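Local coordinates for SusD homolog (Bacteroides thetaiotaomicron VPI-5482, PDB 3FDH), which probably binds glycans at the bacterial outer membrane for uptake, at residues A[432-444]-A[456-468]. Numbering follows the deposited sequence.
Sequences TETYNDFRRMKGL and NSSKFPLRYPYGN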
loop_
_atom_site.group_PDB
_atom_site.type_symbol
_atom_site.label_atom_id
_atom_site.label_comp_id
_atom_site.label_asym_id
_atom_site.label_seq_id
_atom_site.Cartn_x
_atom_site.Cartn_y
_atom_site.Cartn_z
ATOM N N THR A 432 -2.699 -1.065 1.026
ATOM C CA THR A 432 -3.145 -0.720 -0.328
ATOM C C THR A 432 -2.564 -1.758 -1.302
ATOM O O THR A 432 -3.252 -2.426 -2.082
ATOM C CB THR A 432 -2.634 0.702 -0.684
ATOM O OG1 THR A 432 -3.360 1.675 0.090
ATOM C CG2 THR A 432 -2.806 1.022 -2.144
ATOM N N GLU A 433 -1.264 -1.911 -1.230
ATOM C CA GLU A 433 -0.560 -2.850 -2.117
ATOM C C GLU A 433 -0.883 -4.320 -1.766
ATOM O O GLU A 433 -0.977 -5.162 -2.635
ATOM C CB GLU A 433 0.939 -2.538 -2.123
ATOM C CG GLU A 433 1.793 -3.393 -3.026
ATOM C CD GLU A 433 1.467 -3.244 -4.505
ATOM O OE1 GLU A 433 0.740 -2.328 -4.888
ATOM O OE2 GLU A 433 1.999 -4.048 -5.294
ATOM N N THR A 434 -1.071 -4.627 -0.495
ATOM C CA THR A 434 -1.395 -6.021 -0.108
ATOM C C THR A 434 -2.700 -6.481 -0.688
ATOM O O THR A 434 -2.864 -7.634 -1.090
ATOM C CB THR A 434 -1.432 -6.197 1.339
ATOM O OG1 THR A 434 -0.088 -6.035 1.807
ATOM C CG2 THR A 434 -1.944 -7.609 1.695
ATOM N N TYR A 435 -3.575 -5.504 -0.811
ATOM C CA TYR A 435 -4.907 -5.722 -1.397
ATOM C C TYR A 435 -4.836 -5.988 -2.922
ATOM O O TYR A 435 -5.573 -6.816 -3.456
ATOM C CB TYR A 435 -5.780 -4.538 -1.067
ATOM C CG TYR A 435 -7.123 -4.558 -1.713
ATOM C CD1 TYR A 435 -8.121 -5.449 -1.281
ATOM C CD2 TYR A 435 -7.436 -3.643 -2.688
ATOM C CE1 TYR A 435 -9.359 -5.454 -1.872
ATOM C CE2 TYR A 435 -8.664 -3.626 -3.263
ATOM C CZ TYR A 435 -9.633 -4.520 -2.850
ATOM O OH TYR A 435 -10.842 -4.427 -3.460
ATOM N N ASN A 436 -3.897 -5.340 -3.586
ATOM C CA ASN A 436 -3.583 -5.642 -4.981
ATOM C C ASN A 436 -3.050 -7.062 -5.076
ATOM O O ASN A 436 -3.505 -7.830 -5.896
ATOM C CB ASN A 436 -2.558 -4.691 -5.574
ATOM C CG ASN A 436 -3.083 -3.287 -5.729
ATOM O OD1 ASN A 436 -4.272 -3.099 -6.039
ATOM N ND2 ASN A 436 -2.205 -2.285 -5.503
ATOM N N ASP A 437 -2.079 -7.420 -4.230
ATOM C CA ASP A 437 -1.517 -8.763 -4.292
ATOM C C ASP A 437 -2.588 -9.817 -4.067
ATOM O O ASP A 437 -2.623 -10.866 -4.707
ATOM C CB ASP A 437 -0.442 -8.983 -3.222
ATOM C CG ASP A 437 0.944 -8.339 -3.564
ATOM O OD1 ASP A 437 1.403 -8.413 -4.723
ATOM O OD2 ASP A 437 1.632 -7.880 -2.625
ATOM N N PHE A 438 -3.542 -9.499 -3.198
ATOM C CA PHE A 438 -4.548 -10.499 -2.797
ATOM C C PHE A 438 -5.437 -10.784 -3.965
ATOM O O PHE A 438 -5.755 -11.934 -4.302
ATOM C CB PHE A 438 -5.430 -9.998 -1.606
ATOM C CG PHE A 438 -6.346 -11.061 -1.083
ATOM C CD1 PHE A 438 -5.914 -11.987 -0.169
ATOM C CD2 PHE A 438 -7.602 -11.186 -1.573
ATOM C CE1 PHE A 438 -6.736 -12.996 0.246
ATOM C CE2 PHE A 438 -8.431 -12.172 -1.152
ATOM C CZ PHE A 438 -8.006 -13.091 -0.243
ATOM N N ARG A 439 -5.833 -9.708 -4.599
ATOM C CA ARG A 439 -6.718 -9.810 -5.735
ATOM C C ARG A 439 -5.992 -10.413 -6.953
ATOM O O ARG A 439 -6.573 -11.111 -7.780
ATOM C CB ARG A 439 -7.310 -8.447 -6.103
ATOM C CG ARG A 439 -8.285 -7.918 -5.089
ATOM C CD ARG A 439 -8.845 -6.589 -5.604
ATOM N NE ARG A 439 -7.822 -5.555 -5.636
ATOM C CZ ARG A 439 -7.882 -4.451 -6.349
ATOM N NH1 ARG A 439 -8.893 -4.272 -7.153
ATOM N NH2 ARG A 439 -6.895 -3.599 -6.310
ATOM N N ARG A 440 -4.700 -10.176 -7.032
ATOM C CA ARG A 440 -3.928 -10.721 -8.153
ATOM C C ARG A 440 -3.897 -12.220 -7.954
ATOM O O ARG A 440 -4.080 -12.969 -8.920
ATOM C CB ARG A 440 -2.533 -10.123 -8.233
ATOM C CG ARG A 440 -1.627 -10.810 -9.225
ATOM C CD ARG A 440 -0.337 -10.061 -9.435
ATOM N NE ARG A 440 0.437 -9.873 -8.226
ATOM C CZ ARG A 440 1.357 -10.744 -7.791
ATOM N NH1 ARG A 440 1.583 -11.882 -8.448
ATOM N NH2 ARG A 440 1.994 -10.492 -6.676
HETATM N N MSE A 441 -3.644 -12.655 -6.717
HETATM C CA MSE A 441 -3.661 -14.107 -6.378
HETATM C C MSE A 441 -5.002 -14.738 -6.726
HETATM O O MSE A 441 -5.070 -15.867 -7.227
HETATM C CB MSE A 441 -3.366 -14.366 -4.937
HETATM C CG MSE A 441 -1.900 -14.377 -4.813
HETATM SE SE MSE A 441 -1.040 -14.647 -3.055
HETATM C CE MSE A 441 -1.231 -12.966 -2.246
ATOM N N LYS A 442 -6.072 -14.002 -6.427
ATOM C CA LYS A 442 -7.404 -14.452 -6.792
ATOM C C LYS A 442 -7.536 -14.726 -8.291
ATOM O O LYS A 442 -8.047 -15.779 -8.703
ATOM C CB LYS A 442 -8.490 -13.450 -6.401
ATOM C CG LYS A 442 -8.915 -13.564 -5.006
ATOM C CD LYS A 442 -10.146 -12.688 -4.660
ATOM C CE LYS A 442 -11.439 -13.181 -5.246
ATOM N NZ LYS A 442 -11.952 -14.477 -4.742
ATOM N N GLY A 443 -7.069 -13.773 -9.094
ATOM C CA GLY A 443 -7.103 -13.920 -10.536
ATOM C C GLY A 443 -6.272 -15.097 -11.022
ATOM O O GLY A 443 -6.596 -15.710 -12.025
ATOM N N LEU A 444 -5.245 -15.449 -10.260
ATOM C CA LEU A 444 -4.339 -16.566 -10.576
ATOM C C LEU A 444 -4.848 -17.873 -9.949
ATOM O O LEU A 444 -4.237 -18.918 -10.049
ATOM C CB LEU A 444 -2.922 -16.275 -10.057
ATOM C CG LEU A 444 -2.222 -15.089 -10.703
ATOM C CD1 LEU A 444 -0.880 -14.769 -10.042
ATOM C CD2 LEU A 444 -2.059 -15.381 -12.202
ATOM N N ASN A 456 -17.647 -12.508 3.102
ATOM C CA ASN A 456 -16.876 -12.652 1.865
ATOM C C ASN A 456 -17.429 -13.713 0.910
ATOM O O ASN A 456 -16.917 -13.866 -0.202
ATOM C CB ASN A 456 -15.418 -12.992 2.192
ATOM C CG ASN A 456 -14.629 -11.798 2.599
ATOM O OD1 ASN A 456 -15.081 -10.657 2.494
ATOM N ND2 ASN A 456 -13.424 -12.041 3.028
ATOM N N SER A 457 -18.480 -14.410 1.349
ATOM C CA SER A 457 -19.099 -15.469 0.557
ATOM C C SER A 457 -19.686 -14.845 -0.693
ATOM O O SER A 457 -19.592 -15.385 -1.792
ATOM C CB SER A 457 -20.184 -16.210 1.347
ATOM O OG SER A 457 -21.142 -15.294 1.857
ATOM N N SER A 458 -20.266 -13.660 -0.515
ATOM C CA SER A 458 -20.813 -12.910 -1.637
ATOM C C SER A 458 -20.426 -11.433 -1.656
ATOM O O SER A 458 -20.719 -10.739 -2.625
ATOM C CB SER A 458 -22.324 -12.981 -1.616
ATOM O OG SER A 458 -22.822 -12.339 -0.449
ATOM N N LYS A 459 -19.733 -10.964 -0.626
ATOM C CA LYS A 459 -19.383 -9.553 -0.531
ATOM C C LYS A 459 -17.932 -9.190 -0.296
ATOM O O LYS A 459 -17.624 -8.259 0.445
ATOM C CB LYS A 459 -20.251 -8.843 0.503
ATOM C CG LYS A 459 -21.654 -8.637 -0.063
ATOM C CD LYS A 459 -22.521 -7.995 0.936
ATOM C CE LYS A 459 -23.699 -7.444 0.271
ATOM N NZ LYS A 459 -24.500 -6.791 1.336
ATOM N N PHE A 460 -17.042 -9.934 -0.941
ATOM C CA PHE A 460 -15.642 -9.554 -0.948
ATOM C C PHE A 460 -15.438 -8.536 -2.061
ATOM O O PHE A 460 -15.692 -8.838 -3.222
ATOM C CB PHE A 460 -14.707 -10.723 -1.213
ATOM C CG PHE A 460 -13.298 -10.283 -1.246
ATOM C CD1 PHE A 460 -12.656 -9.927 -0.073
ATOM C CD2 PHE A 460 -12.639 -10.114 -2.450
ATOM C CE1 PHE A 460 -11.375 -9.420 -0.084
ATOM C CE2 PHE A 460 -11.357 -9.663 -2.469
ATOM C CZ PHE A 460 -10.713 -9.296 -1.283
ATOM N N PRO A 461 -15.010 -7.305 -1.728
ATOM C CA PRO A 461 -14.873 -6.341 -2.801
ATOM C C PRO A 461 -13.676 -6.545 -3.700
ATOM O O PRO A 461 -12.525 -6.507 -3.268
ATOM C CB PRO A 461 -14.743 -5.008 -2.072
ATOM C CG PRO A 461 -14.206 -5.360 -0.721
ATOM C CD PRO A 461 -14.507 -6.797 -0.444
ATOM N N LEU A 462 -13.984 -6.706 -4.978
ATOM C CA LEU A 462 -12.946 -6.981 -5.995
ATOM C C LEU A 462 -12.317 -5.701 -6.492
ATOM O O LEU A 462 -11.334 -5.711 -7.237
ATOM C CB LEU A 462 -13.563 -7.701 -7.186
ATOM C CG LEU A 462 -14.263 -9.008 -6.859
ATOM C CD1 LEU A 462 -14.918 -9.600 -8.092
ATOM C CD2 LEU A 462 -13.294 -9.972 -6.377
ATOM N N ARG A 463 -12.926 -4.607 -6.063
ATOM C CA ARG A 463 -12.516 -3.258 -6.473
ATOM C C ARG A 463 -13.227 -2.231 -5.629
ATOM O O ARG A 463 -14.111 -2.596 -4.845
ATOM C CB ARG A 463 -12.914 -3.031 -7.945
ATOM C CG ARG A 463 -14.395 -3.087 -8.222
ATOM C CD ARG A 463 -14.649 -3.564 -9.654
ATOM N NE ARG A 463 -14.240 -2.599 -10.670
ATOM C CZ ARG A 463 -14.024 -2.875 -11.946
ATOM N NH1 ARG A 463 -14.116 -4.118 -12.403
ATOM N NH2 ARG A 463 -13.682 -1.886 -12.762
ATOM N N TYR A 464 -12.871 -0.957 -5.843
ATOM C CA TYR A 464 -13.513 0.182 -5.159
ATOM C C TYR A 464 -14.527 0.803 -6.114
ATOM O O TYR A 464 -14.259 0.895 -7.322
ATOM C CB TYR A 464 -12.537 1.267 -4.767
ATOM C CG TYR A 464 -11.656 0.841 -3.593
ATOM C CD1 TYR A 464 -11.559 -0.483 -3.271
ATOM C CD2 TYR A 464 -10.942 1.769 -2.868
ATOM C CE1 TYR A 464 -10.730 -0.884 -2.215
ATOM C CE2 TYR A 464 -10.154 1.384 -1.853
ATOM C CZ TYR A 464 -10.050 0.086 -1.524
ATOM O OH TYR A 464 -9.194 -0.207 -0.461
ATOM N N PRO A 465 -15.658 1.299 -5.575
ATOM C CA PRO A 465 -16.604 1.943 -6.464
ATOM C C PRO A 465 -16.160 3.332 -6.946
ATOM O O PRO A 465 -15.470 4.085 -6.239
ATOM C CB PRO A 465 -17.863 2.080 -5.583
ATOM C CG PRO A 465 -17.335 2.129 -4.178
ATOM C CD PRO A 465 -16.200 1.163 -4.201
ATOM N N TYR A 466 -16.564 3.652 -8.158
ATOM C CA TYR A 466 -16.271 4.970 -8.750
ATOM C C TYR A 466 -16.856 6.097 -7.898
ATOM O O TYR A 466 -17.930 5.968 -7.268
ATOM C CB TYR A 466 -16.830 5.097 -10.172
ATOM C CG TYR A 466 -16.290 4.086 -11.182
ATOM C CD1 TYR A 466 -14.981 4.160 -11.635
ATOM C CD2 TYR A 466 -17.098 3.065 -11.674
ATOM C CE1 TYR A 466 -14.471 3.216 -12.551
ATOM C CE2 TYR A 466 -16.606 2.130 -12.607
ATOM C CZ TYR A 466 -15.306 2.226 -13.050
ATOM O OH TYR A 466 -14.828 1.305 -13.949
ATOM N N GLY A 467 -16.163 7.229 -7.934
ATOM C CA GLY A 467 -16.556 8.407 -7.165
ATOM C C GLY A 467 -17.801 9.014 -7.715
ATOM O O GLY A 467 -17.984 9.107 -8.921
ATOM N N ASN A 468 -18.673 9.445 -6.814
ATOM C CA ASN A 468 -19.971 9.999 -7.222
ATOM C C ASN A 468 -19.806 11.323 -7.938
ATOM O O ASN A 468 -20.711 11.798 -8.625
ATOM C CB ASN A 468 -20.984 10.122 -6.058
ATOM C CG ASN A 468 -20.554 11.104 -4.982
ATOM O OD1 ASN A 468 -19.676 10.822 -4.201
ATOM N ND2 ASN A 468 -21.211 12.249 -4.922
#
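Pro461 O faces the rim of the Tyr435 ring, almost level with it, and the guanidinium of Arg439 lies over one face. NE of Arg439 sits 3.2 Å above the plane of the Tyr435 ring, off-centre. The guanidinium in turn meets Leu462 O at its own edge. On Phe460, Pro461 CD covers one face away from the ring centre, and Asn456 OD1 lies at the edge.

Two carbonyls of the 456-468 loop are thus held by the helix. Tyr435 OH donates to Pro461 O at 2.7 Å, from above the carbonyl plane. Arg439 NH1 donates to Leu462 O at 2.8 Å, fairly straight at 159°. The arginine chain leaves beside its backbone N and bends at chi3 (-68°), which brings the guanidinium back over the tyrosine. Its NH2 bonds Asp125 O and, weakly, Asn436 OD1, so the group is fixed on several sides.

Apolar contacts flank these bonds. Tyr435 CE2 meets Tyr464 CE1 at 3.6 Å, with the two ring planes at 42°. Tyr464 OH itself bonds Ile41 O. Phe460 CZ touches Phe438 CD2 at 3.7 Å, the rings being oblique. Lys442 CD rests near Phe460 CE2, and Lys442 CE lies 3.9 Å from Leu462 CD2. A leucine in place of Tyr435 would probably leave Pro461 O without its hydroxyl donor and Arg439 without its aromatic face.

Helix 40-48 adds Ala45 against both Tyr435 and Tyr464. The contact ties an irregular segment of the C-terminal part of the chain to one side of helix 431-443, within the mostly helical SusD-like fold, a family of the TPR clan.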